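Local coordinates for NTD biosynthesis operon protein NtdA (Bacillus subtilis subsp. subtilis, PDB 4K2I) that catalyses the reversible pyridoxal phosphate-dependent transamination of 3-dehydro-glucose 6-phosphate with glutamate, giving kanosamine 6-phosphate for antibiotic biosynthesis, at residues L219-D224 and Y237-T242; P142-I147 and T192-P197. All coordinates share one frame; numbering follows the deposited sequence.

Contact 1: L219-D224 and Y237-T242; sequences LKVIED and YADITT. With PMP (4'-deoxy-4'-aminopyridoxal-5'-phosphate), chain M.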
loop_
_atom_site.group_PDB
_atom_site.type_symbol
_atom_site.label_atom_id
_atom_site.label_comp_id
_atom_site.label_asym_id
_atom_site.label_seq_id
_atom_site.Cartn_x
_atom_site.Cartn_y
_atom_site.Cartn_z
ATOM N N LEU B 219 -19.360 24.267 4.526
ATOM C CA LEU B 219 -18.226 23.513 4.007
ATOM C C LEU B 219 -18.023 22.217 4.805
ATOM O O LEU B 219 -18.408 22.125 5.962
ATOM C CB LEU B 219 -16.958 24.365 4.055
ATOM C CG LEU B 219 -17.072 25.750 3.424
ATOM C CD1 LEU B 219 -15.789 26.540 3.627
ATOM C CD2 LEU B 219 -17.412 25.628 1.950
ATOM N N LYS B 220 -17.410 21.223 4.175
ATOM C CA LYS B 220 -17.023 19.990 4.849
ATOM C C LYS B 220 -15.615 20.130 5.424
ATOM O O LYS B 220 -14.775 20.830 4.857
ATOM C CB LYS B 220 -17.046 18.839 3.848
ATOM C CG LYS B 220 -18.267 17.940 3.925
ATOM C CD LYS B 220 -19.562 18.687 3.814
ATOM C CE LYS B 220 -20.720 17.702 3.652
ATOM N NZ LYS B 220 -20.546 16.853 2.431
ATOM N N VAL B 221 -15.352 19.462 6.545
ATOM C CA VAL B 221 -14.033 19.515 7.165
ATOM C C VAL B 221 -13.364 18.133 7.228
ATOM O O VAL B 221 -13.867 17.199 7.860
ATOM C CB VAL B 221 -14.091 20.155 8.569
ATOM C CG1 VAL B 221 -12.720 20.205 9.183
ATOM C CG2 VAL B 221 -14.683 21.563 8.494
ATOM N N ILE B 222 -12.233 18.002 6.550
ATOM C CA ILE B 222 -11.438 16.786 6.649
ATOM C C ILE B 222 -10.070 17.189 7.163
ATOM O O ILE B 222 -9.417 18.057 6.590
ATOM C CB ILE B 222 -11.345 16.064 5.293
ATOM C CG1 ILE B 222 -10.324 14.930 5.353
ATOM C CG2 ILE B 222 -11.008 17.066 4.166
ATOM C CD1 ILE B 222 -10.425 13.940 4.185
ATOM N N GLU B 223 -9.648 16.607 8.276
ATOM C CA GLU B 223 -8.395 17.038 8.878
ATOM C C GLU B 223 -7.265 16.064 8.609
ATOM O O GLU B 223 -7.447 14.837 8.626
ATOM C CB GLU B 223 -8.549 17.276 10.379
ATOM C CG GLU B 223 -8.932 16.039 11.143
ATOM C CD GLU B 223 -9.206 16.315 12.602
ATOM O OE1 GLU B 223 -9.813 15.429 13.233
ATOM O OE2 GLU B 223 -8.801 17.389 13.122
ATOM N N ASP B 224 -6.098 16.626 8.323
ATOM C CA ASP B 224 -4.897 15.834 8.153
ATOM C C ASP B 224 -4.234 15.749 9.518
ATOM O O ASP B 224 -3.491 16.651 9.918
ATOM C CB ASP B 224 -3.962 16.486 7.122
ATOM C CG ASP B 224 -2.678 15.697 6.904
ATOM O OD1 ASP B 224 -2.393 14.767 7.689
ATOM O OD2 ASP B 224 -1.940 16.015 5.947
ATOM N N TYR B 237 -14.473 18.191 15.942
ATOM C CA TYR B 237 -15.133 19.108 15.013
ATOM C C TYR B 237 -14.961 18.777 13.516
ATOM O O TYR B 237 -15.368 19.561 12.657
ATOM C CB TYR B 237 -14.664 20.542 15.273
ATOM C CG TYR B 237 -14.970 21.050 16.669
ATOM C CD1 TYR B 237 -16.280 21.291 17.071
ATOM C CD2 TYR B 237 -13.949 21.307 17.575
ATOM C CE1 TYR B 237 -16.566 21.762 18.343
ATOM C CE2 TYR B 237 -14.222 21.781 18.848
ATOM C CZ TYR B 237 -15.530 22.009 19.227
ATOM O OH TYR B 237 -15.801 22.479 20.491
ATOM N N ALA B 238 -14.384 17.625 13.200
ATOM C CA ALA B 238 -14.169 17.248 11.802
ATOM C C ALA B 238 -15.175 16.222 11.275
ATOM O O ALA B 238 -15.623 15.334 12.016
ATOM C CB ALA B 238 -12.740 16.719 11.618
ATOM N N ASP B 239 -15.526 16.331 9.991
ATOM C CA ASP B 239 -16.335 15.291 9.363
ATOM C C ASP B 239 -15.507 14.020 9.159
ATOM O O ASP B 239 -15.984 12.922 9.397
ATOM C CB ASP B 239 -16.913 15.766 8.037
ATOM C CG ASP B 239 -17.756 17.001 8.194
ATOM O OD1 ASP B 239 -18.878 16.882 8.734
ATOM O OD2 ASP B 239 -17.296 18.091 7.795
ATOM N N ILE B 240 -14.263 14.183 8.725
ATOM C CA ILE B 240 -13.347 13.060 8.571
ATOM C C ILE B 240 -11.992 13.357 9.207
ATOM O O ILE B 240 -11.438 14.440 9.027
ATOM C CB ILE B 240 -13.143 12.690 7.083
ATOM C CG1 ILE B 240 -14.403 12.025 6.530
ATOM C CG2 ILE B 240 -11.932 11.760 6.901
ATOM C CD1 ILE B 240 -14.175 11.290 5.259
ATOM N N THR B 241 -11.468 12.391 9.956
ATOM C CA THR B 241 -10.099 12.457 10.452
ATOM C C THR B 241 -9.212 11.448 9.711
ATOM O O THR B 241 -9.602 10.296 9.529
ATOM C CB THR B 241 -10.037 12.150 11.951
ATOM O OG1 THR B 241 -10.865 13.077 12.673
ATOM C CG2 THR B 241 -8.584 12.231 12.458
ATOM N N THR B 242 -8.023 11.872 9.289
ATOM C CA THR B 242 -7.092 10.966 8.629
ATOM C C THR B 242 -5.822 10.787 9.454
ATOM O O THR B 242 -5.313 11.738 10.031
ATOM C CB THR B 242 -6.721 11.442 7.199
ATOM O OG1 THR B 242 -6.043 12.704 7.261
ATOM C CG2 THR B 242 -7.970 11.579 6.339
HETATM N N1 PMP M . 0.229 14.333 5.894
HETATM C C2 PMP M . 1.316 14.638 6.681
HETATM C C2A PMP M . 1.296 15.936 7.455
HETATM C C3 PMP M . 2.394 13.728 6.724
HETATM O O3 PMP M . 3.512 13.954 7.478
HETATM C C4 PMP M . 2.357 12.554 5.986
HETATM C C4A PMP M . 3.558 11.588 6.055
HETATM N N4A PMP M . 4.844 12.252 6.321
HETATM C C5 PMP M . 1.229 12.285 5.194
HETATM C C6 PMP M . 0.181 13.181 5.161
HETATM C C5A PMP M . 1.110 11.037 4.363
HETATM O O4P PMP M . 1.071 9.898 5.177
HETATM P P PMP M . 1.530 8.476 4.588
HETATM O O1P PMP M . 1.000 8.346 3.182
HETATM O O2P PMP M . 1.046 7.356 5.513
HETATM O O3P PMP M . 3.069 8.501 4.470
HETATM O O HOH W 1 -19.395 20.058 7.709
#

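Contact 2: P142-I147 and T192-P197; sequences PGDEVI and TKFILP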
loop_
_atom_site.group_PDB
_atom_site.type_symbol
_atom_site.label_atom_id
_atom_site.label_comp_id
_atom_site.label_asym_id
_atom_site.label_seq_id
_atom_site.Cartn_x
_atom_site.Cartn_y
_atom_site.Cartn_z
ATOM N N PRO B 142 -14.169 17.137 -9.563
ATOM C CA PRO B 142 -13.123 17.918 -10.236
ATOM C C PRO B 142 -13.446 19.410 -10.287
ATOM O O PRO B 142 -14.553 19.795 -10.677
ATOM C CB PRO B 142 -13.125 17.344 -11.653
ATOM C CG PRO B 142 -13.524 15.928 -11.461
ATOM C CD PRO B 142 -14.534 15.935 -10.335
ATOM N N GLY B 143 -12.479 20.233 -9.889
ATOM C CA GLY B 143 -12.665 21.664 -9.845
ATOM C C GLY B 143 -13.073 22.192 -8.480
ATOM O O GLY B 143 -12.953 23.395 -8.240
ATOM N N ASP B 144 -13.568 21.319 -7.596
ATOM C CA ASP B 144 -13.892 21.730 -6.223
ATOM C C ASP B 144 -12.658 22.290 -5.524
ATOM O O ASP B 144 -11.573 21.706 -5.605
ATOM C CB ASP B 144 -14.385 20.556 -5.377
ATOM C CG ASP B 144 -15.792 20.138 -5.709
ATOM O OD1 ASP B 144 -16.448 20.806 -6.540
ATOM O OD2 ASP B 144 -16.241 19.133 -5.119
ATOM N N GLU B 145 -12.830 23.405 -4.819
ATOM C CA GLU B 145 -11.725 24.018 -4.094
ATOM C C GLU B 145 -11.602 23.521 -2.638
ATOM O O GLU B 145 -12.597 23.330 -1.927
ATOM C CB GLU B 145 -11.803 25.554 -4.181
ATOM C CG GLU B 145 -11.548 26.084 -5.600
ATOM C CD GLU B 145 -11.792 27.588 -5.767
ATOM O OE1 GLU B 145 -12.184 28.271 -4.795
ATOM O OE2 GLU B 145 -11.589 28.088 -6.893
ATOM N N VAL B 146 -10.361 23.306 -2.227
ATOM C CA VAL B 146 -10.023 22.840 -0.890
ATOM C C VAL B 146 -9.066 23.828 -0.255
ATOM O O VAL B 146 -7.938 23.989 -0.723
ATOM C CB VAL B 146 -9.291 21.498 -0.968
ATOM C CG1 VAL B 146 -8.822 21.048 0.429
ATOM C CG2 VAL B 146 -10.175 20.463 -1.628
ATOM N N ILE B 147 -9.513 24.496 0.800
ATOM C CA ILE B 147 -8.678 25.465 1.489
ATOM C C ILE B 147 -7.718 24.733 2.439
ATOM O O ILE B 147 -8.134 23.872 3.208
ATOM C CB ILE B 147 -9.553 26.516 2.259
ATOM C CG1 ILE B 147 -10.211 27.486 1.267
ATOM C CG2 ILE B 147 -8.705 27.296 3.247
ATOM C CD1 ILE B 147 -11.304 28.399 1.866
ATOM N N THR B 192 -15.661 26.725 -3.287
ATOM C CA THR B 192 -15.104 26.133 -2.075
ATOM C C THR B 192 -16.058 25.081 -1.536
ATOM O O THR B 192 -17.254 25.327 -1.398
ATOM C CB THR B 192 -14.882 27.182 -0.985
ATOM O OG1 THR B 192 -14.214 28.315 -1.544
ATOM C CG2 THR B 192 -14.030 26.603 0.152
ATOM N N LYS B 193 -15.540 23.893 -1.264
ATOM C CA LYS B 193 -16.356 22.863 -0.648
ATOM C C LYS B 193 -15.700 22.270 0.598
ATOM O O LYS B 193 -16.360 21.635 1.403
ATOM C CB LYS B 193 -16.704 21.776 -1.673
ATOM C CG LYS B 193 -17.824 22.191 -2.623
ATOM C CD LYS B 193 -18.232 21.054 -3.551
ATOM C CE LYS B 193 -18.432 19.727 -2.803
ATOM N NZ LYS B 193 -18.700 18.610 -3.762
ATOM N N PHE B 194 -14.399 22.487 0.760
ATOM C CA PHE B 194 -13.661 21.823 1.834
ATOM C C PHE B 194 -12.695 22.739 2.554
ATOM O O PHE B 194 -12.152 23.684 1.983
ATOM C CB PHE B 194 -12.868 20.624 1.291
ATOM C CG PHE B 194 -13.717 19.570 0.650
ATOM C CD1 PHE B 194 -14.151 18.478 1.379
ATOM C CD2 PHE B 194 -14.075 19.665 -0.684
ATOM C CE1 PHE B 194 -14.937 17.505 0.786
ATOM C CE2 PHE B 194 -14.855 18.693 -1.282
ATOM C CZ PHE B 194 -15.290 17.613 -0.547
ATOM N N ILE B 195 -12.472 22.440 3.820
ATOM C CA ILE B 195 -11.337 22.995 4.529
ATOM C C ILE B 195 -10.526 21.802 4.987
ATOM O O ILE B 195 -11.074 20.845 5.537
ATOM C CB ILE B 195 -11.757 23.803 5.755
ATOM C CG1 ILE B 195 -12.744 24.909 5.360
ATOM C CG2 ILE B 195 -10.523 24.384 6.432
ATOM C CD1 ILE B 195 -13.390 25.596 6.561
ATOM N N LEU B 196 -9.226 21.848 4.744
ATOM C CA LEU B 196 -8.361 20.731 5.089
ATOM C C LEU B 196 -7.216 21.237 5.962
ATOM O O LEU B 196 -6.147 21.566 5.469
ATOM C CB LEU B 196 -7.871 20.050 3.809
ATOM C CG LEU B 196 -6.686 19.079 3.757
ATOM C CD1 LEU B 196 -6.710 18.123 4.912
ATOM C CD2 LEU B 196 -6.664 18.322 2.429
ATOM N N PRO B 197 -7.461 21.340 7.271
ATOM C CA PRO B 197 -6.415 21.779 8.197
ATOM C C PRO B 197 -5.429 20.656 8.482
ATOM O O PRO B 197 -5.793 19.485 8.457
ATOM C CB PRO B 197 -7.199 22.116 9.477
ATOM C CG PRO B 197 -8.371 21.225 9.423
ATOM C CD PRO B 197 -8.743 21.107 7.957
HETATM O O HOH W 2 -11.678 28.669 -2.034
#

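Contact 1: L219-D224 and Y237-T242
D239 OD2 is gripped from several directions at once. The backbone N of V221 reaches its anti lone pair over 2.7 Å in an almost straight bond, a water shared with L219 O donates a second, and R211 of helix 207-217 adds a salt bridge. With CG anti to the carbonyl carbon (chi1 -58°), the carboxylate stands beside its own backbone N, close to V221 N, so a short acid here does the work of a strand carbonyl where segment 237-242 is still loop. Regular pairing follows: I240 N to V221 O, then E223 N to I240 O at 2.9 Å. The strands 220-224 and 240-242 run parallel, 15° apart, as neighbours in the mixed seven-stranded sheet of the large domain of a fold-type I aminotransferase. E223 O takes two donors from T242, the backbone N at 3.1 Å and OG1 at 2.9 Å, the hydroxyl tilted 20° from the carbonyl plane; a threonine thus buries its OH with a partner at hand. On the sheet face of E223 and T241, the two side chains lie side by side, and T241 OG1 donates to the anti lone pair of E223 OE1 at 2.6 Å. A238 CB packs against the same carboxylate, whose OE2 is met by H199. The other face is apolar where I222 and I240 lie side by side, pointing the same way, with CD1 of I222 3.8 Å from CG2 of I240 and also near T242 CG2; branched chains suit this layer. At the strand's end D224, its CG anti to the backbone N, extends to the cofactor, OD2 lying 2.7 Å from N1 of PMP. T156 OG1 and C226 N hold its two oxygens.

Contact 2: P142-I147 and T192-P197
V146 and I147 pack closely against F194, L196 and T192, whereas D144, E145 and K193 form a polar end, where E145 and K193 are partly exposed and D144 is buried. In the tight part, V146 CG1 lies 3.7 Å from L196 CB while its other methyl, CG2, meets F194 CB. V146, F194 and L196 fill one side with branched and aromatic groups, covered in part by helix 154-162; on the other face I147 CD1 touches T192 CG2. I147 N bonds F194 O from above the carbonyl plane, and I147 O receives L196 N at 2.8 Å, nearly straight. These are adjacent parallel strands of the central sheet, interrupted by a beta bulge: between E145 and V146 the register slips by one, and E145 O takes K193 N at 3.1 Å and, weakly, F194 N. At the polar end K193, bent at chi3 (47°), crosses the D144 carboxylate obliquely, its CD and CE against OD2, and brings NZ 2.9 Å from OD2, a salt bridge on the syn side, 32° out of the carboxylate plane. N141 N also holds that oxygen, and G139 O takes the ammonium. Across the strands a water joins E145 OE1 to T192 OG1; T189 binds both as well.

From the N terminus, the chain first enters 142-147, then passes through helix 154-162 and strand 166-169 before 192-197 returns to close contact 2 over a 44-residue excursion. It continues through helix 207-217 into 219-224, and a short excursion of 12 residues without helix or strand brings 237-242 alongside to close contact 1. The two loops are in series, neither nested nor crossed. The two contacts pair the outer couples of four strands adjacent in the sheet, 145-148, 192-195, 220-224 and 240-244. Bonds between 192-197 and 219-224 join the couples: D224 N reaches P197 O at 2.9 Å, and K220 N meets K193 O at 3.0 Å.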